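Local coordinates for protein separin (PDB 5U1T) that cleaves the Scc1 subunit of cohesin as a caspase-like cysteine protease, releasing sister chromatids for segregation at the onset of anaphase, at residues Leu566-Met570 and Met610-Tyr614; His573-Ser579 and Tyr614-Phe620; Tyr585-Leu590 and Glu604-Val608; Arg785-Lys790 and Leu826-Ile831; Ile830-Arg834 and Asp871-Met877. All coordinates share one frame; numbering follows the deposited sequence.

Contact 1 (Leu566-Met570 and Met610-Tyr614)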
# COMPACT_ATOMS: atom_id res chain seq x y z
N LEU A 566 12.81 8.59 -14.38
CA LEU A 566 11.83 8.04 -13.48
C LEU A 566 12.26 6.70 -12.90
O LEU A 566 12.33 6.51 -11.68
CB LEU A 566 10.50 7.87 -14.19
CG LEU A 566 9.46 7.25 -13.26
CD1 LEU A 566 8.95 8.33 -12.34
CD2 LEU A 566 8.34 6.58 -14.03
N ASN A 567 12.57 5.76 -13.79
CA ASN A 567 12.91 4.41 -13.38
C ASN A 567 14.27 4.34 -12.70
O ASN A 567 14.47 3.52 -11.82
CB ASN A 567 12.85 3.46 -14.57
CG ASN A 567 11.43 3.08 -14.93
OD1 ASN A 567 10.76 3.79 -15.68
ND2 ASN A 567 10.96 1.96 -14.39
N LEU A 568 15.18 5.23 -13.08
CA LEU A 568 16.46 5.36 -12.37
C LEU A 568 16.25 5.77 -10.90
O LEU A 568 16.75 5.10 -9.98
CB LEU A 568 17.37 6.37 -13.08
CG LEU A 568 18.69 6.71 -12.36
CD1 LEU A 568 19.62 5.52 -12.27
CD2 LEU A 568 19.41 7.87 -13.02
N ASP A 569 15.51 6.87 -10.71
CA ASP A 569 15.06 7.32 -9.38
C ASP A 569 14.46 6.21 -8.54
O ASP A 569 14.93 5.95 -7.44
CB ASP A 569 14.04 8.44 -9.51
CG ASP A 569 14.68 9.80 -9.57
OD1 ASP A 569 15.91 9.86 -9.39
OD2 ASP A 569 13.96 10.80 -9.79
N MET A 570 13.43 5.56 -9.06
CA MET A 570 12.78 4.49 -8.34
C MET A 570 13.80 3.42 -7.98
O MET A 570 13.82 2.92 -6.86
CB MET A 570 11.63 3.92 -9.15
CG MET A 570 10.44 4.85 -9.23
SD MET A 570 9.19 4.15 -10.30
CE MET A 570 7.76 4.05 -9.26
N MET A 610 3.05 4.48 -14.17
CA MET A 610 4.11 4.39 -13.18
C MET A 610 4.44 5.77 -12.54
O MET A 610 4.98 5.84 -11.43
CB MET A 610 5.35 3.77 -13.81
CG MET A 610 6.36 3.17 -12.86
SD MET A 610 5.72 2.46 -11.30
CE MET A 610 4.43 1.27 -11.80
N LEU A 611 4.10 6.84 -13.25
CA LEU A 611 4.47 8.20 -12.85
C LEU A 611 3.45 8.75 -11.87
O LEU A 611 3.81 9.36 -10.85
CB LEU A 611 4.58 9.12 -14.07
CG LEU A 611 4.92 10.60 -13.86
CD1 LEU A 611 6.31 10.75 -13.25
CD2 LEU A 611 4.83 11.37 -15.15
N LEU A 612 2.18 8.56 -12.22
CA LEU A 612 1.05 8.86 -11.36
C LEU A 612 1.22 8.13 -10.04
O LEU A 612 1.09 8.73 -8.96
CB LEU A 612 -0.26 8.46 -12.02
CG LEU A 612 -0.77 9.26 -13.21
CD1 LEU A 612 -2.06 8.69 -13.70
CD2 LEU A 612 -0.97 10.71 -12.84
N CYS A 613 1.51 6.84 -10.12
CA CYS A 613 1.71 6.03 -8.93
C CYS A 613 2.91 6.47 -8.09
O CYS A 613 2.85 6.39 -6.86
CB CYS A 613 1.86 4.56 -9.33
SG CYS A 613 2.43 3.44 -8.05
N TYR A 614 3.99 6.94 -8.71
CA TYR A 614 5.13 7.37 -7.90
C TYR A 614 4.91 8.78 -7.36
O TYR A 614 5.45 9.13 -6.32
CB TYR A 614 6.42 7.30 -8.69
CG TYR A 614 7.69 7.18 -7.88
CD1 TYR A 614 7.84 6.19 -6.92
CD2 TYR A 614 8.77 8.03 -8.11
CE1 TYR A 614 9.01 6.05 -6.20
CE2 TYR A 614 9.95 7.90 -7.40
CZ TYR A 614 10.06 6.91 -6.44
OH TYR A 614 11.22 6.76 -5.71

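Contact 2 (His573-Ser579 and Tyr614-Phe620)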
# COMPACT_ATOMS: atom_id res chain seq x y z
N HIS A 573 15.62 4.46 -5.08
CA HIS A 573 14.71 4.93 -4.02
C HIS A 573 14.88 6.41 -3.66
O HIS A 573 15.13 6.76 -2.51
CB HIS A 573 14.86 4.08 -2.78
CG HIS A 573 14.84 2.62 -3.07
ND1 HIS A 573 15.92 1.80 -2.86
CD2 HIS A 573 13.87 1.85 -3.62
CE1 HIS A 573 15.61 0.57 -3.22
NE2 HIS A 573 14.37 0.57 -3.68
N LEU A 574 14.73 7.26 -4.67
CA LEU A 574 14.81 8.70 -4.52
C LEU A 574 13.75 9.39 -5.39
O LEU A 574 13.02 8.74 -6.14
CB LEU A 574 16.19 9.20 -4.89
CG LEU A 574 17.37 8.57 -4.18
CD1 LEU A 574 18.61 9.10 -4.82
CD2 LEU A 574 17.38 8.86 -2.69
N THR A 575 13.68 10.70 -5.28
CA THR A 575 12.67 11.48 -5.99
C THR A 575 13.35 12.67 -6.62
O THR A 575 12.71 13.60 -7.12
CB THR A 575 11.55 11.97 -5.06
OG1 THR A 575 12.14 12.63 -3.94
CG2 THR A 575 10.70 10.80 -4.59
N THR A 576 14.67 12.62 -6.59
CA THR A 576 15.54 13.66 -7.09
C THR A 576 15.05 14.35 -8.30
O THR A 576 15.05 15.55 -8.39
CB THR A 576 16.88 13.08 -7.53
OG1 THR A 576 17.32 12.13 -6.58
CG2 THR A 576 17.89 14.16 -7.64
N ASN A 577 14.66 13.56 -9.27
CA ASN A 577 14.23 14.11 -10.55
C ASN A 577 12.73 14.07 -10.80
O ASN A 577 12.29 14.47 -11.87
CB ASN A 577 14.91 13.38 -11.70
CG ASN A 577 16.37 13.69 -11.77
OD1 ASN A 577 16.78 14.86 -11.67
ND2 ASN A 577 17.18 12.64 -11.89
N LEU A 578 11.96 13.60 -9.82
CA LEU A 578 10.53 13.38 -9.99
C LEU A 578 9.80 14.63 -10.48
O LEU A 578 9.01 14.59 -11.43
CB LEU A 578 9.90 12.90 -8.68
CG LEU A 578 8.45 12.45 -8.72
CD1 LEU A 578 8.13 11.76 -10.03
CD2 LEU A 578 8.16 11.50 -7.57
N SER A 579 10.06 15.74 -9.81
CA SER A 579 9.41 16.99 -10.13
C SER A 579 9.86 17.56 -11.50
O SER A 579 9.03 17.94 -12.34
CB SER A 579 9.66 17.98 -9.00
OG SER A 579 9.08 19.21 -9.32
N TYR A 614 3.99 6.94 -8.71
CA TYR A 614 5.13 7.37 -7.90
C TYR A 614 4.91 8.78 -7.36
O TYR A 614 5.45 9.13 -6.32
CB TYR A 614 6.42 7.30 -8.69
CG TYR A 614 7.69 7.18 -7.88
CD1 TYR A 614 7.84 6.19 -6.92
CD2 TYR A 614 8.77 8.03 -8.11
CE1 TYR A 614 9.01 6.05 -6.20
CE2 TYR A 614 9.95 7.90 -7.40
CZ TYR A 614 10.06 6.91 -6.44
OH TYR A 614 11.22 6.76 -5.71
N LEU A 615 4.15 9.60 -8.09
CA LEU A 615 3.79 10.91 -7.59
C LEU A 615 2.91 10.76 -6.33
O LEU A 615 3.17 11.34 -5.28
CB LEU A 615 3.03 11.72 -8.65
CG LEU A 615 3.82 12.35 -9.79
CD1 LEU A 615 2.85 13.05 -10.71
CD2 LEU A 615 4.89 13.32 -9.30
N ASN A 616 1.88 9.95 -6.47
CA ASN A 616 0.96 9.66 -5.39
C ASN A 616 1.61 9.06 -4.15
O ASN A 616 1.31 9.43 -3.03
CB ASN A 616 -0.12 8.74 -5.92
CG ASN A 616 -0.98 8.19 -4.84
OD1 ASN A 616 -0.57 7.30 -4.08
ND2 ASN A 616 -2.20 8.69 -4.77
N PHE A 617 2.50 8.11 -4.35
CA PHE A 617 3.19 7.48 -3.24
C PHE A 617 4.12 8.47 -2.53
O PHE A 617 4.44 8.28 -1.36
CB PHE A 617 3.95 6.25 -3.76
CG PHE A 617 4.91 5.63 -2.78
CD1 PHE A 617 6.24 6.05 -2.72
CD2 PHE A 617 4.51 4.57 -1.98
CE1 PHE A 617 7.13 5.45 -1.85
CE2 PHE A 617 5.40 3.97 -1.12
CZ PHE A 617 6.72 4.42 -1.05
N ASN A 618 4.54 9.52 -3.23
CA ASN A 618 5.40 10.54 -2.61
C ASN A 618 4.63 11.80 -2.25
O ASN A 618 5.23 12.79 -1.83
CB ASN A 618 6.57 10.88 -3.51
CG ASN A 618 7.67 9.86 -3.44
OD1 ASN A 618 7.99 9.19 -4.43
ND2 ASN A 618 8.25 9.70 -2.26
N ASN A 619 3.31 11.73 -2.41
CA ASN A 619 2.40 12.81 -2.07
C ASN A 619 2.78 14.09 -2.82
O ASN A 619 2.88 15.16 -2.24
CB ASN A 619 2.37 13.04 -0.54
CG ASN A 619 2.22 11.74 0.27
OD1 ASN A 619 1.15 11.11 0.27
ND2 ASN A 619 3.28 11.35 0.98
N PHE A 620 3.00 13.98 -4.12
CA PHE A 620 3.28 15.16 -4.93
C PHE A 620 1.95 15.65 -5.46
O PHE A 620 1.80 15.89 -6.66
CB PHE A 620 4.22 14.85 -6.10
CG PHE A 620 5.67 14.77 -5.73
CD1 PHE A 620 6.09 14.37 -4.47
CD2 PHE A 620 6.65 15.10 -6.66
CE1 PHE A 620 7.44 14.30 -4.15
CE2 PHE A 620 8.00 15.02 -6.34
CZ PHE A 620 8.39 14.62 -5.09

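Contact 3 (Tyr585-Leu590 and Glu604-Val608)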
# COMPACT_ATOMS: atom_id res chain seq x y z
N TYR A 585 7.40 16.34 -18.82
CA TYR A 585 6.43 15.53 -19.52
C TYR A 585 5.16 16.30 -19.82
O TYR A 585 4.60 16.17 -20.91
CB TYR A 585 6.11 14.27 -18.71
CG TYR A 585 5.08 13.38 -19.37
CD1 TYR A 585 5.40 12.65 -20.50
CD2 TYR A 585 3.81 13.25 -18.83
CE1 TYR A 585 4.46 11.83 -21.10
CE2 TYR A 585 2.87 12.43 -19.41
CZ TYR A 585 3.20 11.72 -20.55
OH TYR A 585 2.26 10.90 -21.13
N ILE A 586 4.72 17.12 -18.87
CA ILE A 586 3.50 17.89 -19.06
C ILE A 586 3.68 18.96 -20.14
O ILE A 586 2.81 19.13 -21.00
CB ILE A 586 3.01 18.55 -17.75
CG1 ILE A 586 2.54 17.50 -16.75
CG2 ILE A 586 1.87 19.55 -18.03
CD1 ILE A 586 1.98 18.10 -15.48
N ASN A 587 4.80 19.67 -20.12
CA ASN A 587 4.92 20.84 -20.99
C ASN A 587 5.60 20.62 -22.33
O ASN A 587 5.36 21.39 -23.27
CB ASN A 587 5.65 21.95 -20.26
CG ASN A 587 4.78 22.58 -19.18
OD1 ASN A 587 5.03 22.38 -17.99
ND2 ASN A 587 3.74 23.34 -19.59
N LYS A 588 6.45 19.59 -22.44
CA LYS A 588 7.21 19.36 -23.66
C LYS A 588 6.87 18.04 -24.33
O LYS A 588 7.35 17.75 -25.41
CB LYS A 588 8.71 19.42 -23.38
CG LYS A 588 9.16 20.70 -22.73
CD LYS A 588 8.58 21.89 -23.44
CE LYS A 588 9.60 22.54 -24.37
NZ LYS A 588 10.86 22.79 -23.60
N TRP A 589 6.05 17.21 -23.68
CA TRP A 589 5.54 16.03 -24.36
C TRP A 589 4.03 16.05 -24.46
O TRP A 589 3.46 16.24 -25.53
CB TRP A 589 5.99 14.74 -23.67
CG TRP A 589 5.90 13.59 -24.63
CD1 TRP A 589 4.91 12.66 -24.70
CD2 TRP A 589 6.80 13.30 -25.69
NE1 TRP A 589 5.15 11.79 -25.73
CE2 TRP A 589 6.31 12.17 -26.36
CE3 TRP A 589 7.99 13.89 -26.14
CZ2 TRP A 589 6.97 11.60 -27.46
CZ3 TRP A 589 8.64 13.32 -27.24
CH2 TRP A 589 8.13 12.19 -27.88
N LEU A 590 3.39 15.87 -23.31
CA LEU A 590 1.94 15.77 -23.23
C LEU A 590 1.25 16.95 -23.88
O LEU A 590 0.19 16.78 -24.48
CB LEU A 590 1.52 15.66 -21.78
CG LEU A 590 0.30 14.82 -21.46
CD1 LEU A 590 0.50 13.42 -21.99
CD2 LEU A 590 0.10 14.80 -19.94
N GLU A 604 4.83 4.52 -23.39
CA GLU A 604 4.46 5.76 -22.75
C GLU A 604 3.27 5.57 -21.79
O GLU A 604 3.28 6.12 -20.69
CB GLU A 604 4.14 6.82 -23.79
CG GLU A 604 3.93 8.16 -23.15
CD GLU A 604 3.44 9.18 -24.13
OE1 GLU A 604 2.71 10.09 -23.70
OE2 GLU A 604 3.78 9.07 -25.33
N MET A 605 2.27 4.79 -22.21
CA MET A 605 1.15 4.38 -21.37
C MET A 605 1.59 3.82 -20.02
O MET A 605 1.09 4.23 -18.97
CB MET A 605 0.30 3.31 -22.07
CG MET A 605 -0.38 3.78 -23.33
SD MET A 605 -1.54 5.08 -22.88
CE MET A 605 -0.66 6.58 -23.40
N ASP A 606 2.50 2.86 -20.06
CA ASP A 606 3.01 2.24 -18.85
C ASP A 606 3.79 3.24 -18.04
O ASP A 606 3.82 3.15 -16.82
CB ASP A 606 3.91 1.06 -19.18
CG ASP A 606 3.16 -0.06 -19.86
OD1 ASP A 606 1.91 0.01 -19.94
OD2 ASP A 606 3.85 -1.01 -20.31
N PHE A 607 4.43 4.18 -18.73
CA PHE A 607 5.23 5.20 -18.07
C PHE A 607 4.36 6.10 -17.20
O PHE A 607 4.65 6.34 -16.02
CB PHE A 607 5.99 6.04 -19.09
CG PHE A 607 6.49 7.34 -18.54
CD1 PHE A 607 7.50 7.37 -17.59
CD2 PHE A 607 5.95 8.55 -18.97
CE1 PHE A 607 7.95 8.57 -17.07
CE2 PHE A 607 6.40 9.75 -18.46
CZ PHE A 607 7.40 9.76 -17.50
N VAL A 608 3.29 6.60 -17.81
CA VAL A 608 2.34 7.49 -17.18
C VAL A 608 1.72 6.85 -15.96
O VAL A 608 1.62 7.49 -14.90
CB VAL A 608 1.25 7.90 -18.15
CG1 VAL A 608 0.26 8.81 -17.48
CG2 VAL A 608 1.84 8.57 -19.33

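Contact 4 (Arg785-Lys790 and Leu826-Ile831)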
# COMPACT_ATOMS: atom_id res chain seq x y z
N ARG A 785 4.49 -3.04 -4.76
CA ARG A 785 5.36 -2.98 -3.60
C ARG A 785 5.12 -1.67 -2.85
O ARG A 785 5.10 -1.64 -1.63
CB ARG A 785 6.83 -3.11 -4.01
CG ARG A 785 7.77 -3.14 -2.84
CD ARG A 785 9.19 -3.24 -3.29
NE ARG A 785 9.61 -2.11 -4.09
CZ ARG A 785 10.29 -1.07 -3.63
NH1 ARG A 785 10.63 -0.08 -4.44
NH2 ARG A 785 10.64 -1.01 -2.35
N LEU A 786 4.91 -0.60 -3.61
CA LEU A 786 4.66 0.70 -3.03
C LEU A 786 3.29 0.70 -2.38
O LEU A 786 3.11 1.29 -1.32
CB LEU A 786 4.76 1.81 -4.09
CG LEU A 786 6.09 1.97 -4.82
CD1 LEU A 786 5.99 3.02 -5.91
CD2 LEU A 786 7.24 2.27 -3.86
N ALA A 787 2.33 0.04 -3.02
CA ALA A 787 0.97 -0.04 -2.49
C ALA A 787 1.01 -0.66 -1.10
O ALA A 787 0.42 -0.14 -0.16
CB ALA A 787 0.08 -0.87 -3.39
N LEU A 788 1.74 -1.76 -1.00
CA LEU A 788 1.89 -2.55 0.21
C LEU A 788 2.68 -1.82 1.28
O LEU A 788 2.48 -2.04 2.47
CB LEU A 788 2.57 -3.87 -0.14
CG LEU A 788 2.72 -4.85 1.01
CD1 LEU A 788 1.34 -5.15 1.57
CD2 LEU A 788 3.37 -6.10 0.48
N LEU A 789 3.61 -0.96 0.86
CA LEU A 789 4.36 -0.14 1.79
C LEU A 789 3.43 0.87 2.46
O LEU A 789 3.42 1.01 3.68
CB LEU A 789 5.50 0.57 1.08
CG LEU A 789 6.74 -0.29 0.93
CD1 LEU A 789 7.83 0.44 0.15
CD2 LEU A 789 7.26 -0.71 2.31
N LYS A 790 2.63 1.55 1.65
CA LYS A 790 1.69 2.53 2.14
C LYS A 790 0.70 1.85 3.08
O LYS A 790 0.39 2.35 4.16
CB LYS A 790 0.97 3.22 0.97
CG LYS A 790 1.69 4.46 0.43
CD LYS A 790 1.79 5.59 1.52
CE LYS A 790 2.39 6.94 0.99
NZ LYS A 790 2.54 7.99 2.07
N LEU A 826 14.23 -0.75 5.72
CA LEU A 826 13.62 -0.15 4.55
C LEU A 826 14.48 0.95 3.98
O LEU A 826 15.41 1.41 4.61
CB LEU A 826 12.32 0.47 4.94
CG LEU A 826 11.61 0.92 3.71
CD1 LEU A 826 12.09 -0.08 2.69
CD2 LEU A 826 10.13 0.75 3.96
N GLU A 827 14.15 1.38 2.77
CA GLU A 827 14.88 2.47 2.17
C GLU A 827 14.02 3.55 1.53
O GLU A 827 14.56 4.55 1.16
CB GLU A 827 15.90 1.93 1.16
CG GLU A 827 17.28 1.67 1.74
CD GLU A 827 18.40 1.68 0.72
OE1 GLU A 827 18.85 2.77 0.32
OE2 GLU A 827 18.87 0.60 0.31
N GLU A 828 12.71 3.39 1.41
CA GLU A 828 11.89 4.44 0.79
C GLU A 828 11.77 5.64 1.72
O GLU A 828 11.15 5.56 2.74
CB GLU A 828 10.54 3.92 0.36
CG GLU A 828 10.58 2.75 -0.59
CD GLU A 828 11.29 3.03 -1.88
OE1 GLU A 828 11.03 4.07 -2.48
OE2 GLU A 828 12.11 2.21 -2.30
N PRO A 829 12.29 6.77 1.30
CA PRO A 829 12.38 7.96 2.16
C PRO A 829 11.03 8.47 2.67
O PRO A 829 10.92 8.84 3.84
CB PRO A 829 13.04 8.99 1.25
CG PRO A 829 13.89 8.17 0.35
CD PRO A 829 13.04 6.95 0.05
N ILE A 830 10.00 8.48 1.84
CA ILE A 830 8.71 8.95 2.30
C ILE A 830 8.13 8.04 3.34
O ILE A 830 7.36 8.46 4.17
CB ILE A 830 7.72 9.09 1.16
CG1 ILE A 830 6.45 9.74 1.64
CG2 ILE A 830 7.36 7.74 0.61
CD1 ILE A 830 6.61 11.20 1.90
N ILE A 831 8.48 6.78 3.30
CA ILE A 831 7.97 5.85 4.30
C ILE A 831 8.80 5.95 5.57
O ILE A 831 8.25 6.00 6.66
CB ILE A 831 7.96 4.41 3.79
CG1 ILE A 831 7.09 4.30 2.53
CG2 ILE A 831 7.40 3.49 4.86
CD1 ILE A 831 5.61 4.55 2.77

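Contact 5 (Ile830-Arg834 and Asp871-Met877)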
# COMPACT_ATOMS: atom_id res chain seq x y z
N ILE A 830 10.00 8.48 1.84
CA ILE A 830 8.71 8.95 2.30
C ILE A 830 8.13 8.04 3.34
O ILE A 830 7.36 8.46 4.17
CB ILE A 830 7.72 9.09 1.16
CG1 ILE A 830 6.45 9.74 1.64
CG2 ILE A 830 7.36 7.74 0.61
CD1 ILE A 830 6.61 11.20 1.90
N ILE A 831 8.48 6.78 3.30
CA ILE A 831 7.97 5.85 4.30
C ILE A 831 8.80 5.95 5.57
O ILE A 831 8.25 6.00 6.66
CB ILE A 831 7.96 4.41 3.79
CG1 ILE A 831 7.09 4.30 2.53
CG2 ILE A 831 7.40 3.49 4.86
CD1 ILE A 831 5.61 4.55 2.77
N VAL A 832 10.11 5.98 5.41
CA VAL A 832 11.01 6.14 6.54
C VAL A 832 10.71 7.45 7.28
O VAL A 832 10.60 7.45 8.51
CB VAL A 832 12.47 6.10 6.07
CG1 VAL A 832 13.42 6.46 7.20
CG2 VAL A 832 12.79 4.72 5.55
N TYR A 833 10.54 8.54 6.54
CA TYR A 833 10.22 9.81 7.19
C TYR A 833 8.91 9.72 7.97
O TYR A 833 8.89 10.01 9.16
CB TYR A 833 10.12 10.98 6.20
CG TYR A 833 9.66 12.21 6.96
CD1 TYR A 833 10.50 12.78 7.92
CD2 TYR A 833 8.38 12.73 6.80
CE1 TYR A 833 10.09 13.86 8.66
CE2 TYR A 833 7.96 13.81 7.55
CZ TYR A 833 8.82 14.37 8.48
OH TYR A 833 8.44 15.46 9.24
N ARG A 834 7.83 9.34 7.30
CA ARG A 834 6.52 9.31 7.94
C ARG A 834 6.51 8.45 9.19
O ARG A 834 5.87 8.81 10.19
CB ARG A 834 5.45 8.81 6.97
CG ARG A 834 5.08 9.76 5.88
CD ARG A 834 4.71 11.12 6.42
NE ARG A 834 4.44 12.03 5.32
CZ ARG A 834 3.24 12.23 4.79
NH1 ARG A 834 2.19 11.58 5.27
NH2 ARG A 834 3.08 13.08 3.77
N ASP A 871 5.80 18.03 -1.72
CA ASP A 871 5.01 17.33 -0.71
C ASP A 871 4.60 18.22 0.49
O ASP A 871 5.31 18.28 1.50
CB ASP A 871 5.78 16.12 -0.20
CG ASP A 871 4.95 15.23 0.69
OD1 ASP A 871 3.79 15.59 1.01
OD2 ASP A 871 5.47 14.16 1.09
N ILE A 872 3.45 18.89 0.39
CA ILE A 872 3.06 19.86 1.42
C ILE A 872 2.68 19.14 2.72
O ILE A 872 2.97 19.64 3.80
CB ILE A 872 1.89 20.78 0.96
CG1 ILE A 872 1.60 21.85 2.01
CG2 ILE A 872 0.63 19.99 0.67
CD1 ILE A 872 2.83 22.62 2.48
N THR A 873 2.08 17.96 2.63
CA THR A 873 1.70 17.22 3.82
C THR A 873 2.93 16.70 4.59
O THR A 873 2.89 16.64 5.82
CB THR A 873 0.72 16.07 3.48
OG1 THR A 873 1.31 15.15 2.57
CG2 THR A 873 -0.55 16.60 2.86
N SER A 874 4.03 16.35 3.93
CA SER A 874 5.26 16.04 4.67
C SER A 874 5.94 17.29 5.23
O SER A 874 6.62 17.21 6.25
CB SER A 874 6.28 15.30 3.80
OG SER A 874 5.95 13.95 3.64
N LEU A 875 5.78 18.42 4.55
CA LEU A 875 6.43 19.67 4.97
C LEU A 875 5.78 20.23 6.24
O LEU A 875 6.47 20.64 7.18
CB LEU A 875 6.39 20.72 3.86
CG LEU A 875 6.96 22.08 4.26
CD1 LEU A 875 8.46 22.05 4.53
CD2 LEU A 875 6.62 23.13 3.22
N THR A 876 4.44 20.25 6.25
CA THR A 876 3.73 20.73 7.43
C THR A 876 4.03 19.83 8.62
O THR A 876 4.19 20.32 9.74
CB THR A 876 2.22 20.83 7.18
OG1 THR A 876 1.72 19.57 6.74
CG2 THR A 876 1.95 21.88 6.12
N MET A 877 4.15 18.52 8.38
CA MET A 877 4.56 17.62 9.45
C MET A 877 5.96 17.96 9.95
O MET A 877 6.22 17.92 11.15
CB MET A 877 4.53 16.17 8.99
CG MET A 877 3.14 15.63 8.74
SD MET A 877 3.17 13.91 8.22
CE MET A 877 1.41 13.64 8.05

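Contact 1 (Leu566-Met570 and Met610-Tyr614)
Met570 lays its side chain across one face of the Tyr614 ring, a Met-aromatic contact that joins helices 557-572 and 602-617 of the helical domain. The two short segments run 41° apart in direction with their axes 11.4 Å from each other, a spacing that long side chains such as methionine, leucine and tyrosine can span.

Packing is dense over the ring. Met570 CG lies above its centre, 3.4 Å from the Tyr614 centroid, and Met570 SD follows over the same face at 4.3 Å from that centroid. The two side chains slide past each other in opposite directions, because Met570 CG leaves anti to its carbonyl carbon (chi1 -72°) and the thioether then runs from the phenol end of the ring back toward Tyr614 CB. Alongside, branched leucines add apolar contact: Leu566 CD1 meets Leu611 CD1 at 3.7 Å, and Ile581 of helix 578-590 touches Leu566 as well.

The more solvent-facing side belongs to Met610, which is partly exposed and, like Met570, also touches a chain of another protein. Its flexible chain is bent at chi2 and chi3, and Leu566 CD2 stays 4.1 Å from Met610 CB.

Contact 2 (His573-Ser579 and Tyr614-Phe620)
A Schellman motif ends helix 602-617, and its residues, with Tyr614 one turn earlier, pack against the loop and helix start at His573-Ser579 through Leu578, Thr575 and Leu574. Asn619 takes the positive phi of the motif, a conformation asparagine tolerates well, and Phe620 N returns to Leu615 O at 2.9 Å. This reversal brings Phe620 round to Leu578.

Leu578 is the wedge of the contact. Its CG leaves anti to the backbone N (chi1 -172°), and the two methyls part: Leu578 CD1 meets Leu615 CD2 at 3.7 Å, whereas Leu578 CD2 sits over one face of Phe620, offset toward the rim and 4.0 Å from its centroid. The same CD2 also reaches Tyr614 CD2 at 3.6 Å. Thr575 adds its CB 4.1 Å from Phe620 CZ.

One polar bond crosses: Tyr614 OH donates to Leu574 O at 2.7 Å. The acceptor lies at the edge of the phenol ring, near its plane, but the hydroxyl stands 39° above the carbonyl plane. A phenylalanine at Tyr614 keeps the ring but lacks the hydroxyl, so Leu574 O would probably be left without this donor and its loop freer to shift.

Helix 782-805 lies next to this region, with Leu786 touching both Tyr614 and Phe617, and Ile830 of helix 829-845 reaches Asn618 and Asn619.

Contact 3 (Tyr585-Leu590 and Glu604-Val608)
Tyr585 reaches across to Glu604, Phe607 and Val608, and its ring meets a different partner at nearly every step. From CB, chi1 of 179° sends CG anti to the backbone N and carries the ring toward helix 602-617. Tyr585 CD1 comes 3.7 Å from Phe607 CE2 in a T-shaped pair, the edge of Phe607 toward the face of Tyr585, planes 76° apart. Leu590 CB lies over the other face. Farther out, Tyr585 CZ packs 3.6 Å from Val608 CG2.

At the tip, Tyr585 OH donates to Glu604 OE1 at 2.7 Å, which receives it on its anti lone pair; Tyr638 OH bonds to the same oxygen. The other oxygen takes Trp589 NE1, which approaches Glu604 OE2 at 3.1 Å from above the carboxylate plane. An extended glutamate suits this place because it can deliver both oxygens to aromatic donors, which probably helps to satisfy a buried carboxylate.

Large side chains thus bridge a nearly antiparallel helix pair (170°, axes 14.1 Å apart) in separase's helical domain.

Contact 4 (Arg785-Lys790 and Leu826-Ile831)
Leu789, on helix 782-805, carries the apolar part of this contact and meets Leu826, Glu828 and Ile831. Leu789 CD2 and Leu826 CD2 reach toward each other tip to tip at 3.6 Å. The other methyl, Leu789 CD1, lies 3.7 Å from Glu828 CG, so the aliphatic part of the glutamate works as a greasy surface. Ile831 CG1 stays 4.3 Å from Leu789 CB, and the long methylene chain of Lys790 passes obliquely, with Lys790 CD 4.2 Å from Ile831 CD1.

The ionic part rests on one weak bond. Arg785 bends at chi3 (62°) and turns its guanidinium edge toward Glu828, the two flat groups 73° apart. Arg785 NH1 makes a weak salt bridge to Glu828 OE2 at 3.5 Å, with that oxygen's position uncertain. Arginine suits this place by serving several acceptors: NH1 also bonds Gln782 OE1, and NH2 the backbone of another protein's chain. Replacing Glu828 by an alanine removes CG and the carboxylate together, which would probably open a gap beside Leu789 CD1 and leave Arg785 without its acidic neighbour.

Glu828 occupies the N-cap position of helix 829-845, which thus starts against helix 782-805, while Phe617 at the end of helix 602-617 touches Leu786, Lys790, Ile830 and Ile831.

Contact 5 (Ile830-Arg834 and Asp871-Met877)
Arg834 bends at chi2 (-53°), which swings its guanidinium onto the start of helix 872-881, where Ser874, with OG anti to the carbonyl carbon (chi1 -77°), meets it. Arg834 NE and Arg834 NH2 both donate to Ser874 OG, each at 3.0 Å, a side-on grip on one atom lying in the guanidinium plane. Arg834 NH2 adds a weak bond to Thr873 OG1 at 3.0 Å.

Behind these hydroxyls stands Asp871, the N-cap. Its OD1 accepts from Ser874 N at 3.0 Å and from Thr873 OG1 through the syn lone pair, and Ser874 OG gives its proton to Asp871 OD2 at 2.6 Å. A small hydroxyl suits this place because it accepts from the arginine and donates to the aspartate at once. Met877 SD lies 3.5 Å above the guanidinium plane of Arg834, offset toward the rim, and Met877 CB comes 4.0 Å from Tyr833 OH.

Ser874 thus relays between a positive group and a negative one that also meet directly in a long salt bridge, Arg834 NH2 to Asp871 OD2 at 3.7 Å. The nearby arginine and the helix N terminus would both be expected to stabilise Asp871 as a carboxylate.

In the fold
Of these five contacts, contact 1 opens first from the N terminus, closing the loop from helix 557-572 to helix 602-617. Contact 2 crosses it, starting after 557-572 and ending beyond 602-617, and the two share Tyr614. Contact 3, the shortest loop, falls within both and joins the later part of helix 578-590 to the first turns of helix 602-617. Contact 4 opens only after these have closed, bringing helix 782-805 to the start of helix 829-845; contact 5 continues from there to helix 872-881, with Ile830 and Ile831 in common. Further links tie the groups together: Asp569 bonds Asn577, Leu566 packs on Phe607, and Asn619 lies against Arg834 and Asp871.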